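Local atomic coordinates of WipB (Legionella pneumophila, PDB entry 5NNY), a protein that acts, through the phosphatase domain described here, as a translocated serine/threonine phosphatase that targets the host lysosomal nutrient-sensing machinery. Residues I71-I84 and Y106-A120. Numbering follows the deposited sequence.
Sequences IKKQYNALIAQIKI and YFILKLLQALYDQGA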
# COMPACT_ATOMS: atom_id res chain seq x y z
N ILE A 71 -4.86 16.38 -18.11
CA ILE A 71 -4.72 16.25 -16.66
C ILE A 71 -3.36 15.66 -16.31
O ILE A 71 -2.66 16.13 -15.41
CB ILE A 71 -5.86 15.38 -16.09
CG1 ILE A 71 -7.19 16.14 -16.10
CG2 ILE A 71 -5.48 14.83 -14.69
CD1 ILE A 71 -8.46 15.22 -16.03
N LYS A 72 -2.98 14.60 -17.03
CA LYS A 72 -1.77 13.86 -16.72
C LYS A 72 -0.53 14.73 -16.89
O LYS A 72 0.36 14.73 -16.03
CB LYS A 72 -1.68 12.62 -17.62
CG LYS A 72 -0.38 11.82 -17.48
CD LYS A 72 -0.39 10.67 -18.49
CE LYS A 72 0.99 10.09 -18.73
NZ LYS A 72 0.99 9.10 -19.85
N LYS A 73 -0.44 15.47 -18.00
CA LYS A 73 0.77 16.26 -18.19
C LYS A 73 0.88 17.35 -17.13
O LYS A 73 1.97 17.60 -16.61
CB LYS A 73 0.81 16.84 -19.61
CG LYS A 73 -0.13 17.98 -19.87
CD LYS A 73 -0.48 18.11 -21.35
CE LYS A 73 0.75 18.33 -22.21
NZ LYS A 73 0.37 18.87 -23.54
N GLN A 74 -0.24 17.98 -16.74
CA GLN A 74 -0.14 19.01 -15.72
C GLN A 74 0.13 18.41 -14.36
O GLN A 74 0.90 18.97 -13.56
CB GLN A 74 -1.40 19.90 -15.67
CG GLN A 74 -1.10 21.08 -14.71
CD GLN A 74 -2.22 22.08 -14.48
OE1 GLN A 74 -3.37 21.88 -14.87
NE2 GLN A 74 -1.88 23.18 -13.84
N TYR A 75 -0.48 17.25 -14.07
CA TYR A 75 -0.18 16.58 -12.81
C TYR A 75 1.30 16.27 -12.70
O TYR A 75 1.93 16.52 -11.67
CB TYR A 75 -1.01 15.29 -12.67
CG TYR A 75 -0.77 14.63 -11.34
CD1 TYR A 75 -1.39 15.12 -10.19
CD2 TYR A 75 0.11 13.56 -11.21
CE1 TYR A 75 -1.17 14.55 -8.95
CE2 TYR A 75 0.34 12.99 -9.95
CZ TYR A 75 -0.31 13.49 -8.84
OH TYR A 75 -0.10 12.94 -7.60
N ASN A 76 1.89 15.73 -13.78
CA ASN A 76 3.31 15.38 -13.74
C ASN A 76 4.19 16.63 -13.67
O ASN A 76 5.29 16.57 -13.11
CB ASN A 76 3.68 14.52 -14.95
CG ASN A 76 3.10 13.11 -14.86
OD1 ASN A 76 2.66 12.67 -13.79
ND2 ASN A 76 3.11 12.40 -15.97
N ALA A 77 3.73 17.75 -14.24
CA ALA A 77 4.45 19.01 -14.06
C ALA A 77 4.45 19.46 -12.60
O ALA A 77 5.42 20.04 -12.11
CB ALA A 77 3.84 20.10 -14.94
N LEU A 78 3.34 19.22 -11.88
CA LEU A 78 3.33 19.55 -10.46
C LEU A 78 4.27 18.64 -9.69
O LEU A 78 5.02 19.11 -8.82
CB LEU A 78 1.90 19.45 -9.91
CG LEU A 78 0.87 20.45 -10.44
CD1 LEU A 78 -0.52 20.19 -9.83
CD2 LEU A 78 1.30 21.88 -10.17
N ILE A 79 4.25 17.34 -9.99
CA ILE A 79 5.16 16.40 -9.32
C ILE A 79 6.62 16.84 -9.50
O ILE A 79 7.43 16.76 -8.58
CB ILE A 79 4.94 14.98 -9.85
CG1 ILE A 79 3.51 14.49 -9.53
CG2 ILE A 79 6.01 14.02 -9.32
CD1 ILE A 79 3.20 14.34 -8.01
N ALA A 80 6.96 17.29 -10.71
CA ALA A 80 8.32 17.72 -11.03
C ALA A 80 8.74 18.96 -10.26
O ALA A 80 9.93 19.29 -10.25
CB ALA A 80 8.44 17.99 -12.53
N GLN A 81 7.80 19.67 -9.66
CA GLN A 81 8.08 20.83 -8.84
C GLN A 81 7.99 20.54 -7.34
O GLN A 81 8.01 21.49 -6.54
CB GLN A 81 7.13 21.96 -9.20
CG GLN A 81 7.31 22.43 -10.63
CD GLN A 81 6.32 23.52 -11.00
OE1 GLN A 81 6.47 24.66 -10.56
NE2 GLN A 81 5.29 23.16 -11.78
N ILE A 82 7.86 19.28 -6.95
CA ILE A 82 7.86 18.88 -5.55
C ILE A 82 9.29 18.52 -5.17
O ILE A 82 9.99 17.84 -5.93
CB ILE A 82 6.91 17.70 -5.32
CG1 ILE A 82 5.45 18.16 -5.47
CG2 ILE A 82 7.15 17.07 -3.96
CD1 ILE A 82 4.41 17.00 -5.46
N LYS A 83 9.75 19.03 -4.04
CA LYS A 83 11.09 18.73 -3.54
C LYS A 83 10.97 18.02 -2.20
O LYS A 83 10.25 18.47 -1.32
CB LYS A 83 11.94 19.99 -3.38
CG LYS A 83 13.42 19.70 -3.57
CD LYS A 83 14.31 20.68 -2.84
CE LYS A 83 15.76 20.23 -2.96
NZ LYS A 83 15.87 18.74 -2.95
N ILE A 84 11.69 16.91 -2.08
CA ILE A 84 11.84 16.24 -0.79
C ILE A 84 12.88 17.02 0.00
O ILE A 84 13.99 17.27 -0.49
CB ILE A 84 12.25 14.77 -0.98
CG1 ILE A 84 11.02 13.90 -1.28
CG2 ILE A 84 12.92 14.23 0.27
CD1 ILE A 84 10.27 14.26 -2.57
N TYR A 106 -2.90 6.48 -10.33
CA TYR A 106 -1.76 7.16 -10.94
C TYR A 106 -1.21 8.26 -10.04
O TYR A 106 -0.00 8.48 -10.00
CB TYR A 106 -2.18 7.76 -12.29
CG TYR A 106 -1.02 8.26 -13.11
CD1 TYR A 106 -0.22 7.37 -13.81
CD2 TYR A 106 -0.71 9.64 -13.18
CE1 TYR A 106 0.86 7.83 -14.56
CE2 TYR A 106 0.37 10.10 -13.93
CZ TYR A 106 1.13 9.19 -14.62
OH TYR A 106 2.19 9.61 -15.38
N PHE A 107 -2.09 8.98 -9.33
CA PHE A 107 -1.66 10.15 -8.56
C PHE A 107 -0.71 9.75 -7.44
O PHE A 107 0.36 10.36 -7.28
CB PHE A 107 -2.87 10.89 -7.99
CG PHE A 107 -3.71 11.62 -9.03
CD1 PHE A 107 -3.18 11.97 -10.28
CD2 PHE A 107 -5.00 12.00 -8.72
CE1 PHE A 107 -3.96 12.68 -11.21
CE2 PHE A 107 -5.78 12.71 -9.63
CZ PHE A 107 -5.25 13.06 -10.89
N ILE A 108 -1.06 8.72 -6.67
CA ILE A 108 -0.22 8.30 -5.56
C ILE A 108 1.00 7.55 -6.08
O ILE A 108 2.08 7.63 -5.49
CB ILE A 108 -1.04 7.48 -4.54
CG1 ILE A 108 -1.85 8.45 -3.68
CG2 ILE A 108 -0.15 6.58 -3.67
CD1 ILE A 108 -2.51 7.88 -2.47
N LEU A 109 0.87 6.87 -7.22
CA LEU A 109 2.03 6.18 -7.79
C LEU A 109 3.13 7.17 -8.16
O LEU A 109 4.32 6.91 -7.94
CB LEU A 109 1.63 5.36 -9.01
CG LEU A 109 0.86 4.06 -8.76
CD1 LEU A 109 0.42 3.43 -10.09
CD2 LEU A 109 1.72 3.10 -7.95
N LYS A 110 2.75 8.32 -8.72
CA LYS A 110 3.73 9.34 -9.07
C LYS A 110 4.34 9.97 -7.83
O LYS A 110 5.52 10.35 -7.84
CB LYS A 110 3.10 10.43 -9.94
CG LYS A 110 2.76 9.98 -11.36
CD LYS A 110 3.94 9.28 -12.03
CE LYS A 110 4.73 10.23 -12.93
NZ LYS A 110 6.01 9.60 -13.42
N LEU A 111 3.54 10.12 -6.77
CA LEU A 111 4.06 10.65 -5.52
C LEU A 111 5.08 9.70 -4.90
O LEU A 111 6.14 10.14 -4.45
CB LEU A 111 2.92 10.93 -4.53
CG LEU A 111 2.23 12.28 -4.75
CD1 LEU A 111 1.00 12.39 -3.89
CD2 LEU A 111 3.19 13.46 -4.44
N LEU A 112 4.75 8.41 -4.86
CA LEU A 112 5.71 7.42 -4.38
C LEU A 112 7.00 7.45 -5.19
O LEU A 112 8.09 7.35 -4.64
CB LEU A 112 5.10 6.02 -4.41
CG LEU A 112 3.88 5.78 -3.51
CD1 LEU A 112 3.31 4.36 -3.67
CD2 LEU A 112 4.25 6.07 -2.03
N GLN A 113 6.88 7.56 -6.52
CA GLN A 113 8.08 7.61 -7.37
C GLN A 113 8.97 8.80 -7.04
O GLN A 113 10.20 8.67 -6.94
CB GLN A 113 7.65 7.64 -8.83
CG GLN A 113 8.79 7.57 -9.84
CD GLN A 113 8.22 7.56 -11.25
OE1 GLN A 113 7.35 8.37 -11.57
NE2 GLN A 113 8.68 6.64 -12.09
N ALA A 114 8.38 9.98 -6.84
CA ALA A 114 9.16 11.15 -6.46
C ALA A 114 9.79 10.99 -5.09
O ALA A 114 10.94 11.38 -4.87
CB ALA A 114 8.28 12.40 -6.49
N LEU A 115 9.05 10.42 -4.13
CA LEU A 115 9.63 10.14 -2.82
C LEU A 115 10.87 9.26 -2.96
O LEU A 115 11.93 9.56 -2.40
CB LEU A 115 8.59 9.49 -1.91
CG LEU A 115 7.50 10.41 -1.38
CD1 LEU A 115 6.42 9.63 -0.64
CD2 LEU A 115 8.11 11.49 -0.46
N TYR A 116 10.76 8.20 -3.75
CA TYR A 116 11.88 7.27 -3.92
C TYR A 116 13.04 7.94 -4.65
O TYR A 116 14.20 7.87 -4.21
CB TYR A 116 11.38 6.01 -4.65
CG TYR A 116 12.48 5.14 -5.24
CD1 TYR A 116 13.22 4.28 -4.44
CD2 TYR A 116 12.77 5.18 -6.61
CE1 TYR A 116 14.21 3.48 -4.97
CE2 TYR A 116 13.76 4.37 -7.16
CZ TYR A 116 14.48 3.53 -6.33
OH TYR A 116 15.47 2.72 -6.84
N ASP A 117 12.75 8.60 -5.78
CA ASP A 117 13.80 9.18 -6.60
C ASP A 117 14.58 10.26 -5.87
O ASP A 117 15.75 10.48 -6.16
CB ASP A 117 13.20 9.75 -7.89
CG ASP A 117 14.25 10.26 -8.84
OD1 ASP A 117 15.14 9.47 -9.22
OD2 ASP A 117 14.19 11.45 -9.22
N GLN A 118 13.96 10.94 -4.90
CA GLN A 118 14.65 11.97 -4.15
C GLN A 118 15.11 11.51 -2.77
O GLN A 118 15.50 12.35 -1.95
CB GLN A 118 13.76 13.21 -4.02
CG GLN A 118 13.39 13.81 -5.37
CD GLN A 118 12.66 15.12 -5.23
OE1 GLN A 118 13.06 15.99 -4.43
NE2 GLN A 118 11.57 15.28 -5.98
N GLY A 119 15.05 10.21 -2.49
CA GLY A 119 15.70 9.65 -1.32
C GLY A 119 14.93 9.68 -0.03
O GLY A 119 15.54 9.54 1.04
N ALA A 120 13.61 9.85 -0.06
CA ALA A 120 12.83 9.78 1.17
C ALA A 120 12.78 8.34 1.68
O ALA A 120 12.92 7.38 0.92
CB ALA A 120 11.42 10.32 0.96
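Tyr-75 reaches from helix 64-79 onto Phe-107 of helix 105-117, a helix joining two parallel strands of the central sheet in this calcineurin-like phosphoesterase fold. Residues 71-79 and 106-117 run roughly parallel, their axes at 28°. With CG anti to the backbone N (chi1 -176°), the Tyr-75 side chain extends from CB across the interface. Its CG and CD1 lie against Phe-107 CE1 and CD1, CD2 also lies near Phe-107 CD1, and CE1 approaches that atom to 3.5 Å, while CE2 meets Lys-110 CB at the ring edge. Phe-107 CD1 sits over the ring centre, the two planes inclined by 31°. CZ stays close to Phe-107 CD1, and OH donates to Phe-107 O at 2.6 Å. That oxygen also accepts a hydrogen bond from Leu-111 N on the opposite face of its carbonyl plane, so tyrosine buries its hydroxyl without breaking the helix. Nearby, Asn-76 ND2 binds Tyr-106 OH at 3.0 Å, and Glu-177 is a second partner of that hydroxyl. Branched Ile-79 spreads CD1 onto Leu-111 CD2 (3.7 Å) and CG2 onto the small Ala-114. Just past helix 105-117, Gln-118 clamps the entry to strand 83-84 because its amide both donates and accepts: NE2 bonds Ile-82 O at 3.0 Å, and OE1 accepts a bond from Ile-84 N at 2.9 Å, from above the amide carbonyl plane.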